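Local coordinates for protein purine nucleoside phosphorylase (Schistosoma mansoni, PDB 6BIF) that probably catalyses the reversible phosphorolysis of purine nucleosides such as inosine and guanosine, releasing the free base and ribose 1-phosphate, at residues P200-P205 with V219-V224; I138-L143 with L212-D217; T116-G121 with L242-S247. All coordinates share one frame; numbering follows the deposited sequence.

Contact 1. Residues P200-P205 with V219-V224. With DSJ (1-(4-amino-2-hydroxyphenyl)ethan-1-one), chain J.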
loop_
_atom_site.group_PDB
_atom_site.type_symbol
_atom_site.label_atom_id
_atom_site.label_comp_id
_atom_site.label_asym_id
_atom_site.label_seq_id
_atom_site.Cartn_x
_atom_site.Cartn_y
_atom_site.Cartn_z
ATOM N N PRO A 200 7.352 -9.467 -4.687
ATOM C CA PRO A 200 7.625 -10.511 -5.701
ATOM C C PRO A 200 7.007 -11.888 -5.414
ATOM O O PRO A 200 7.217 -12.798 -6.212
ATOM C CB PRO A 200 9.159 -10.613 -5.668
ATOM C CG PRO A 200 9.483 -10.425 -4.155
ATOM C CD PRO A 200 8.462 -9.340 -3.734
ATOM N N THR A 201 6.284 -12.050 -4.303
ATOM C CA THR A 201 5.532 -13.282 -4.093
ATOM C C THR A 201 4.326 -13.339 -5.034
ATOM O O THR A 201 3.583 -12.367 -5.187
ATOM C CB THR A 201 5.077 -13.426 -2.623
ATOM O OG1 THR A 201 4.264 -12.307 -2.249
ATOM C CG2 THR A 201 6.264 -13.511 -1.645
ATOM N N TYR A 202 4.099 -14.525 -5.623
ATOM C CA TYR A 202 2.889 -14.728 -6.404
ATOM C C TYR A 202 1.677 -14.524 -5.501
ATOM O O TYR A 202 1.736 -14.765 -4.290
ATOM C CB TYR A 202 2.875 -16.136 -7.008
ATOM C CG TYR A 202 3.964 -16.389 -8.047
ATOM C CD1 TYR A 202 3.878 -15.817 -9.315
ATOM C CD2 TYR A 202 5.074 -17.183 -7.763
ATOM C CE1 TYR A 202 4.872 -16.032 -10.285
ATOM C CE2 TYR A 202 6.067 -17.406 -8.731
ATOM C CZ TYR A 202 5.954 -16.820 -9.984
ATOM O OH TYR A 202 6.919 -16.997 -10.966
ATOM N N GLU A 203 0.566 -14.099 -6.105
ATOM C CA GLU A 203 -0.702 -14.084 -5.384
ATOM C C GLU A 203 -0.957 -15.411 -4.663
ATOM O O GLU A 203 -0.816 -16.504 -5.239
ATOM C CB GLU A 203 -1.847 -13.764 -6.366
ATOM C CG GLU A 203 -2.103 -14.801 -7.511
ATOM C CD GLU A 203 -1.160 -14.731 -8.723
ATOM O OE1 GLU A 203 -0.201 -13.922 -8.737
ATOM O OE2 GLU A 203 -1.405 -15.510 -9.695
ATOM N N SER A 204 -1.312 -15.312 -3.391
ATOM C CA SER A 204 -1.626 -16.488 -2.610
ATOM C C SER A 204 -2.987 -17.046 -3.037
ATOM O O SER A 204 -3.765 -16.360 -3.701
ATOM C CB SER A 204 -1.621 -16.156 -1.121
ATOM O OG SER A 204 -2.760 -15.396 -0.759
ATOM N N PRO A 205 -3.300 -18.287 -2.655
ATOM C CA PRO A 205 -4.624 -18.824 -3.024
ATOM C C PRO A 205 -5.766 -17.945 -2.540
ATOM O O PRO A 205 -6.732 -17.713 -3.294
ATOM C CB PRO A 205 -4.638 -20.217 -2.377
ATOM C CG PRO A 205 -3.197 -20.605 -2.288
ATOM C CD PRO A 205 -2.433 -19.320 -2.054
ATOM N N VAL A 219 -3.702 -10.819 -13.112
ATOM C CA VAL A 219 -2.862 -10.192 -12.079
ATOM C C VAL A 219 -1.379 -10.357 -12.438
ATOM O O VAL A 219 -0.946 -11.434 -12.875
ATOM C CB VAL A 219 -3.152 -10.777 -10.683
ATOM C CG1 VAL A 219 -2.918 -12.294 -10.645
ATOM C CG2 VAL A 219 -2.299 -10.077 -9.637
ATOM N N GLY A 220 -0.592 -9.281 -12.264
ATOM C CA GLY A 220 0.844 -9.343 -12.501
ATOM C C GLY A 220 1.591 -8.259 -11.746
ATOM O O GLY A 220 0.988 -7.467 -11.009
ATOM N N MET A 221 2.922 -8.209 -11.967
ATOM C CA MET A 221 3.831 -7.393 -11.150
ATOM C C MET A 221 4.537 -6.290 -11.955
ATOM O O MET A 221 5.591 -5.794 -11.522
ATOM C CB MET A 221 4.884 -8.278 -10.480
ATOM C CG MET A 221 4.358 -9.394 -9.580
ATOM S SD MET A 221 5.712 -10.487 -9.085
ATOM C CE MET A 221 4.790 -11.862 -8.382
ATOM N N SER A 222 3.996 -5.903 -13.111
ATOM C CA SER A 222 4.622 -4.889 -13.966
ATOM C C SER A 222 3.551 -4.030 -14.641
ATOM O O SER A 222 2.382 -4.026 -14.256
ATOM C CB SER A 222 5.509 -5.562 -15.026
ATOM O OG SER A 222 4.721 -6.204 -16.027
ATOM N N THR A 223 3.994 -3.262 -15.639
ATOM C CA THR A 223 3.173 -2.650 -16.684
ATOM C C THR A 223 2.433 -1.379 -16.221
ATOM O O THR A 223 2.582 -0.328 -16.867
ATOM C CB THR A 223 2.223 -3.715 -17.259
ATOM O OG1 THR A 223 3.006 -4.796 -17.833
ATOM C CG2 THR A 223 1.341 -3.115 -18.368
ATOM N N VAL A 224 1.672 -1.434 -15.111
ATOM C CA VAL A 224 0.908 -0.250 -14.660
ATOM C C VAL A 224 1.821 0.955 -14.414
ATOM O O VAL A 224 1.461 2.065 -14.845
ATOM C CB VAL A 224 0.028 -0.613 -13.455
ATOM C CG1 VAL A 224 -0.564 0.610 -12.751
ATOM C CG2 VAL A 224 -1.113 -1.547 -13.904
HETATM C C7 DSJ J . 2.612 -13.119 -12.017
HETATM C C4 DSJ J . 2.336 -15.522 -13.429
HETATM C C5 DSJ J . 1.560 -15.256 -12.374
HETATM C C6 DSJ J . 1.709 -13.960 -11.635
HETATM C C3 DSJ J . 3.369 -14.516 -13.861
HETATM C C2 DSJ J . 3.501 -13.370 -13.194
HETATM C C1 DSJ J . 4.532 -12.320 -13.555
HETATM O O DSJ J . 4.654 -11.316 -12.903
HETATM C C DSJ J . 5.444 -12.545 -14.760
HETATM O O1 DSJ J . 2.761 -11.922 -11.340
HETATM N N DSJ J . 0.572 -16.164 -11.915
#
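Pro200 to Glu203 and Val219 to Met221 run almost antiparallel, their end-to-end directions 171° apart, yet they are not paired as strands: even the closest CA atoms, those of Pro200 and Met221, stay 7.3 Å apart. Side chains and a bound 1-(4-amino-2-hydroxyphenyl)ethan-1-one (DSJ) bridge the two. Met221 spans the gap. Extended beyond CG (chi2 171°), it lays its CE methyl 3.4 Å from Pro200 O and 3.5 Å from Thr201 O. Pro200 O is buried here without a polar partner, while Thr201 O accepts from Asn197 ND2.

At the other end, Val219 CG1 lies over the face of the Glu203 carboxylate, 3.6 Å from Glu203 CD and almost equally far from its two oxygens. Both segments line the pocket that holds the ligand, probably the base site of the phosphorylase fold: the loop leading into helix 205-213 faces the end of strand 218-220. In trimeric enzymes of this family a glutamate of this loop typically holds the purine, and Glu203 probably does the same. A bend at chi2 (-80°) turns its carboxylate to the ligand, whose amine N donates to OE2 over 3.0 Å in a nearly straight bond. OE2 is gripped again by Ser247 OG.

Tyr202 turns the edge of its ring onto the ligand, CD1 standing 3.7 Å above C6 on the face of the ligand ring. Gly220 CA passes 3.4 Å from the ligand hydroxyl O1. A neighbouring copy of the protein, the second subunit, backs the loop: its Asn147 ND2 bonds Thr201 OG1, and its Phe161 packs on Tyr202.

Contact 2. Residues I138-L143 with L212-D217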
loop_
_atom_site.group_PDB
_atom_site.type_symbol
_atom_site.label_atom_id
_atom_site.label_comp_id
_atom_site.label_asym_id
_atom_site.label_seq_id
_atom_site.Cartn_x
_atom_site.Cartn_y
_atom_site.Cartn_z
ATOM N N ILE A 138 -6.443 -2.077 -12.147
ATOM C CA ILE A 138 -6.664 -1.808 -10.727
ATOM C C ILE A 138 -5.285 -1.733 -10.048
ATOM O O ILE A 138 -4.562 -2.735 -9.949
ATOM C CB ILE A 138 -7.570 -2.863 -10.068
ATOM C CG1 ILE A 138 -9.003 -2.801 -10.645
ATOM C CG2 ILE A 138 -7.594 -2.648 -8.533
ATOM C CD1 ILE A 138 -9.919 -3.927 -10.209
ATOM N N ASN A 139 -4.914 -0.542 -9.580
ATOM C CA ASN A 139 -3.547 -0.221 -9.159
ATOM C C ASN A 139 -3.474 -0.266 -7.633
ATOM O O ASN A 139 -3.635 0.748 -6.965
ATOM C CB ASN A 139 -3.199 1.162 -9.734
ATOM C CG ASN A 139 -1.794 1.661 -9.410
ATOM O OD1 ASN A 139 -0.924 0.962 -8.878
ATOM N ND2 ASN A 139 -1.582 2.945 -9.771
ATOM N N PHE A 140 -3.232 -1.452 -7.061
ATOM C CA PHE A 140 -3.221 -1.527 -5.599
ATOM C C PHE A 140 -2.109 -0.658 -4.991
ATOM O O PHE A 140 -2.383 0.041 -3.992
ATOM C CB PHE A 140 -3.140 -2.997 -5.143
ATOM C CG PHE A 140 -4.383 -3.819 -5.472
ATOM C CD1 PHE A 140 -5.605 -3.525 -4.899
ATOM C CD2 PHE A 140 -4.303 -4.895 -6.340
ATOM C CE1 PHE A 140 -6.748 -4.289 -5.187
ATOM C CE2 PHE A 140 -5.452 -5.655 -6.632
ATOM C CZ PHE A 140 -6.659 -5.346 -6.051
ATOM N N PRO A 141 -0.872 -0.618 -5.522
ATOM C CA PRO A 141 0.100 0.339 -4.964
ATOM C C PRO A 141 -0.373 1.795 -5.020
ATOM O O PRO A 141 -0.158 2.537 -4.057
ATOM C CB PRO A 141 1.365 0.091 -5.811
ATOM C CG PRO A 141 1.241 -1.398 -6.221
ATOM C CD PRO A 141 -0.245 -1.505 -6.521
ATOM N N GLY A 142 -1.026 2.213 -6.111
ATOM C CA GLY A 142 -1.526 3.583 -6.215
ATOM C C GLY A 142 -2.557 3.947 -5.165
ATOM O O GLY A 142 -2.501 5.029 -4.558
ATOM N N LEU A 143 -3.556 3.085 -4.964
ATOM C CA LEU A 143 -4.508 3.334 -3.894
ATOM C C LEU A 143 -3.792 3.464 -2.545
ATOM O O LEU A 143 -4.205 4.258 -1.696
ATOM C CB LEU A 143 -5.589 2.232 -3.847
ATOM C CG LEU A 143 -6.530 2.175 -5.064
ATOM C CD1 LEU A 143 -7.401 0.918 -4.956
ATOM C CD2 LEU A 143 -7.414 3.418 -5.185
ATOM N N LEU A 212 -10.935 -12.277 -7.577
ATOM C CA LEU A 212 -12.105 -12.630 -8.377
ATOM C C LEU A 212 -13.336 -11.825 -7.947
ATOM O O LEU A 212 -14.112 -11.365 -8.799
ATOM C CB LEU A 212 -12.352 -14.142 -8.274
ATOM C CG LEU A 212 -13.554 -14.710 -9.008
ATOM C CD1 LEU A 212 -13.295 -14.606 -10.475
ATOM C CD2 LEU A 212 -13.825 -16.155 -8.587
ATOM N N LYS A 213 -13.522 -11.637 -6.633
ATOM C CA LYS A 213 -14.637 -10.851 -6.112
ATOM C C LYS A 213 -14.554 -9.393 -6.542
ATOM O O LYS A 213 -15.589 -8.722 -6.673
ATOM C CB LYS A 213 -14.663 -10.917 -4.578
ATOM C CG LYS A 213 -14.999 -12.281 -3.964
ATOM C CD LYS A 213 -14.842 -12.226 -2.417
ATOM C CE LYS A 213 -15.319 -13.495 -1.726
ATOM N NZ LYS A 213 -14.273 -14.551 -1.689
ATOM N N LEU A 214 -13.351 -8.885 -6.755
ATOM C CA LEU A 214 -13.124 -7.465 -6.985
ATOM C C LEU A 214 -13.216 -7.081 -8.453
ATOM O O LEU A 214 -13.094 -5.895 -8.777
ATOM C CB LEU A 214 -11.754 -7.062 -6.441
ATOM C CG LEU A 214 -11.566 -7.167 -4.925
ATOM C CD1 LEU A 214 -10.177 -6.766 -4.527
ATOM C CD2 LEU A 214 -12.580 -6.301 -4.239
ATOM N N GLY A 215 -13.421 -8.051 -9.337
ATOM C CA GLY A 215 -13.557 -7.781 -10.745
ATOM C C GLY A 215 -12.267 -7.766 -11.533
ATOM O O GLY A 215 -12.255 -7.250 -12.657
ATOM N N CYS A 216 -11.181 -8.300 -10.989
ATOM C CA CYS A 216 -9.938 -8.425 -11.748
ATOM C C CYS A 216 -10.020 -9.617 -12.695
ATOM O O CYS A 216 -10.571 -10.671 -12.347
ATOM C CB CYS A 216 -8.741 -8.588 -10.799
ATOM S SG CYS A 216 -8.698 -7.337 -9.486
ATOM N N ASP A 217 -9.491 -9.441 -13.914
ATOM C CA ASP A 217 -9.403 -10.535 -14.877
ATOM C C ASP A 217 -8.039 -11.226 -14.882
ATOM O O ASP A 217 -7.981 -12.446 -15.097
ATOM C CB ASP A 217 -9.716 -10.010 -16.276
ATOM C CG ASP A 217 -11.174 -9.551 -16.406
ATOM O OD1 ASP A 217 -12.073 -10.378 -16.132
ATOM O OD2 ASP A 217 -11.424 -8.370 -16.743
#
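Ile138 and Phe140 meet Leu214 and Cys216 at two turning points of the phosphorylase fold: strand 131-139 gives way to the short helix 140-143, and helix 205-213 ends in a Schellman motif on Gly215.

What crosses between the segments is apolar. Ile138 stretches out to its CD1 (chi2 172°), which touches Cys216 SG at 3.7 Å and lies 4.0 Å from Leu214 O. The other branch of the isoleucine, CG2, stays within its own segment and covers one face of the Phe140 ring, 3.7 Å above the plane and toward the rim. The ring meets Leu214 by its edge: Phe140 CZ is 4.1 Å from Leu214 CD1, which lies near the ring plane, and the two side chains cross obliquely. Cys216 SG is a looser neighbour of Phe140 CZ. Leu211 of helix 205-213 touches both the ring and the cysteine.

Subunit packing closes round this patch. Leu214 packs on Leu214 of both the second and the third subunit, consistent with a threefold axis close by. Met210 of the third subunit lies against Ile138 and Phe140, and Glu207 OE2 of that same subunit accepts from Asn139 N.

Polar bonds shape each segment separately. Gly215, at a positive phi of 89°, sends a weak bond from its N to Leu212 O. Asn139 is the N-cap of helix 140-143, and its backbone O takes Leu143 N at 3.1 Å. Its side-chain OD1 receives Gly142 N at 3.0 Å from well above the carbonyl plane, 73° out of it.

Contact 3. Residues T116-G121 with L242-S247. With DSJ (1-(4-amino-2-hydroxyphenyl)ethan-1-one), chain J; DMS (dimethyl sulfoxide), chain D.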
loop_
_atom_site.group_PDB
_atom_site.type_symbol
_atom_site.label_atom_id
_atom_site.label_comp_id
_atom_site.label_asym_id
_atom_site.label_seq_id
_atom_site.Cartn_x
_atom_site.Cartn_y
_atom_site.Cartn_z
ATOM N N THR A 116 4.338 -5.948 -23.489
ATOM C CA THR A 116 3.897 -7.311 -23.174
ATOM C C THR A 116 4.378 -7.718 -21.783
ATOM O O THR A 116 5.362 -7.172 -21.254
ATOM C CB THR A 116 4.379 -8.358 -24.227
ATOM O OG1 THR A 116 5.822 -8.424 -24.249
ATOM C CG2 THR A 116 3.851 -8.020 -25.628
ATOM N N ASN A 117 3.642 -8.669 -21.183
ATOM C CA ASN A 117 4.011 -9.288 -19.910
ATOM C C ASN A 117 3.424 -10.696 -19.849
ATOM O O ASN A 117 2.579 -11.063 -20.670
ATOM C CB ASN A 117 3.499 -8.458 -18.710
ATOM C CG ASN A 117 1.975 -8.344 -18.650
ATOM O OD1 ASN A 117 1.271 -9.339 -18.508
ATOM N ND2 ASN A 117 1.469 -7.120 -18.698
ATOM N N LEU A 118 3.891 -11.494 -18.868
ATOM C CA LEU A 118 3.198 -12.699 -18.425
ATOM C C LEU A 118 2.427 -12.411 -17.137
ATOM O O LEU A 118 2.844 -11.589 -16.318
ATOM C CB LEU A 118 4.159 -13.866 -18.213
ATOM C CG LEU A 118 4.600 -14.484 -19.568
ATOM C CD1 LEU A 118 5.992 -14.098 -19.902
ATOM C CD2 LEU A 118 4.381 -15.979 -19.621
ATOM N N ALA A 119 1.291 -13.099 -16.958
ATOM C CA ALA A 119 0.411 -12.804 -15.817
ATOM C C ALA A 119 -0.413 -14.030 -15.436
ATOM O O ALA A 119 -0.519 -15.004 -16.198
ATOM C CB ALA A 119 -0.526 -11.635 -16.139
ATOM N N GLY A 120 -1.015 -13.967 -14.243
ATOM C CA GLY A 120 -1.919 -15.022 -13.797
ATOM C C GLY A 120 -3.361 -14.710 -14.172
ATOM O O GLY A 120 -3.811 -13.561 -14.068
ATOM N N GLY A 121 -4.070 -15.752 -14.620
ATOM C CA GLY A 121 -5.493 -15.633 -14.935
ATOM C C GLY A 121 -6.380 -15.740 -13.696
ATOM O O GLY A 121 -6.220 -16.651 -12.871
ATOM N N LEU A 242 0.213 -12.411 -21.554
ATOM C CA LEU A 242 0.224 -13.831 -21.893
ATOM C C LEU A 242 -0.017 -14.604 -20.597
ATOM O O LEU A 242 0.715 -14.417 -19.617
ATOM C CB LEU A 242 1.548 -14.232 -22.547
ATOM C CG LEU A 242 1.841 -15.728 -22.765
ATOM C CD1 LEU A 242 0.795 -16.436 -23.651
ATOM C CD2 LEU A 242 3.252 -15.936 -23.355
ATOM N N ILE A 243 -1.077 -15.411 -20.569
ATOM C CA ILE A 243 -1.516 -16.078 -19.339
ATOM C C ILE A 243 -0.661 -17.318 -19.060
ATOM O O ILE A 243 -0.633 -18.255 -19.856
ATOM C CB ILE A 243 -3.004 -16.452 -19.442
ATOM C CG1 ILE A 243 -3.858 -15.195 -19.737
ATOM C CG2 ILE A 243 -3.466 -17.175 -18.209
ATOM C CD1 ILE A 243 -3.726 -14.101 -18.679
ATOM N N ALA A 244 -0.015 -17.353 -17.884
ATOM C CA ALA A 244 0.824 -18.499 -17.512
ATOM C C ALA A 244 0.021 -19.656 -16.908
ATOM O O ALA A 244 0.395 -20.826 -17.082
ATOM C CB ALA A 244 1.909 -18.032 -16.549
ATOM N N ASN A 245 -1.097 -19.356 -16.244
ATOM C CA ASN A 245 -1.828 -20.296 -15.397
ATOM C C ASN A 245 -3.137 -19.625 -15.028
ATOM O O ASN A 245 -3.251 -18.405 -15.150
ATOM C CB ASN A 245 -1.036 -20.638 -14.134
ATOM C CG ASN A 245 -0.911 -19.429 -13.186
ATOM O OD1 ASN A 245 -0.281 -18.417 -13.508
ATOM N ND2 ASN A 245 -1.547 -19.529 -12.026
ATOM N N ASN A 246 -4.128 -20.414 -14.542
ATOM C CA ASN A 246 -5.326 -19.829 -13.934
ATOM C C ASN A 246 -5.207 -20.008 -12.423
ATOM O O ASN A 246 -5.249 -21.137 -11.920
ATOM C CB ASN A 246 -6.619 -20.450 -14.479
ATOM C CG ASN A 246 -7.857 -19.719 -13.970
ATOM O OD1 ASN A 246 -8.180 -19.802 -12.787
ATOM N ND2 ASN A 246 -8.511 -18.936 -14.844
ATOM N N SER A 247 -5.008 -18.898 -11.712
ATOM C CA SER A 247 -4.735 -18.966 -10.278
ATOM C C SER A 247 -5.944 -19.421 -9.473
ATOM O O SER A 247 -5.776 -19.948 -8.360
ATOM C CB SER A 247 -4.249 -17.605 -9.783
ATOM O OG SER A 247 -2.992 -17.300 -10.357
HETATM C C7 DSJ J . 2.612 -13.119 -12.017
HETATM C C4 DSJ J . 2.336 -15.522 -13.429
HETATM C C5 DSJ J . 1.560 -15.256 -12.374
HETATM C C6 DSJ J . 1.709 -13.960 -11.635
HETATM C C3 DSJ J . 3.369 -14.516 -13.861
HETATM C C2 DSJ J . 3.501 -13.370 -13.194
HETATM C C1 DSJ J . 4.532 -12.320 -13.555
HETATM O O DSJ J . 4.654 -11.316 -12.903
HETATM C C DSJ J . 5.444 -12.545 -14.760
HETATM O O1 DSJ J . 2.761 -11.922 -11.340
HETATM N N DSJ J . 0.572 -16.164 -11.915
HETATM S S DMS D . 7.232 -9.591 -16.947
HETATM O O DMS D . 6.778 -10.603 -17.919
HETATM C C1 DMS D . 8.793 -8.777 -17.433
HETATM C C2 DMS D . 5.965 -8.565 -16.182
#
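Strands 112-121 and 236-246 are parallel neighbours in the central sheet of the phosphorylase fold, and near Gly120 and Asn245 they border the pocket that holds the bound 1-(4-amino-2-hydroxyphenyl)ethan-1-one (DSJ), probably the base site. The ladder starts regularly: Leu242 N donates to Asn117 O at 2.9 Å, Ala119 N to Leu242 O, and Ala244 N to Ala119 O in a nearly straight bond.

Then the register slips. Gly121 N goes to Asn245 O (2.8 Å), so the strand takes three steps from Ile243 to Asn246 against two from Ala119 to Gly121. The extra residue, Ala244, makes a beta bulge, and its O is taken by Ser128 OG. Ser247 N closes the pairing on Gly121 O.

Asn245 CG sits between its backbone N and carbonyl carbon (chi1 68°), which brings OD1 to the ligand. There OD1 accepts from the ligand amine N at 2.9 Å (162° at the hydrogen). Asn245 ND2 donates to Ser247 OG at 3.1 Å and also bonds Asp250 OD2, which fixes the amide rotation; Ser247 OG is in turn hydrogen-bonded to Glu203 OE2. Gly120 CA lies 3.3 Å from the same ligand N.

Leu118 and Leu242 point the same way, side by side, with 3.9 Å between their CD2 atoms, beneath helix 259-283. A dimethyl sulfoxide, probably from the crystallisation liquor, takes a hydrogen bond from Leu118 N on its O, at 3.2 Å.

From the N terminus, 116-121 comes first: contact 3 closes only at 242-247, and the loop it spans holds both other contacts. Inside that loop 138-143 opens contact 2 and 200-205 opens contact 1; contact 2 then closes at 212-217 and contact 1 at 219-224, so the two cross. Strand 218-220 lies beside strand 112-121, which sets contacts 1 and 3 side by side around the same ligand. Strand 131-139, which leads into contact 2, runs beside strand 236-246 of contact 3 in the same sheet. Contact 2 touches both other subunits, contact 1 the second of them, and the two meet where Val224 CG1 packs on Asn139 CG.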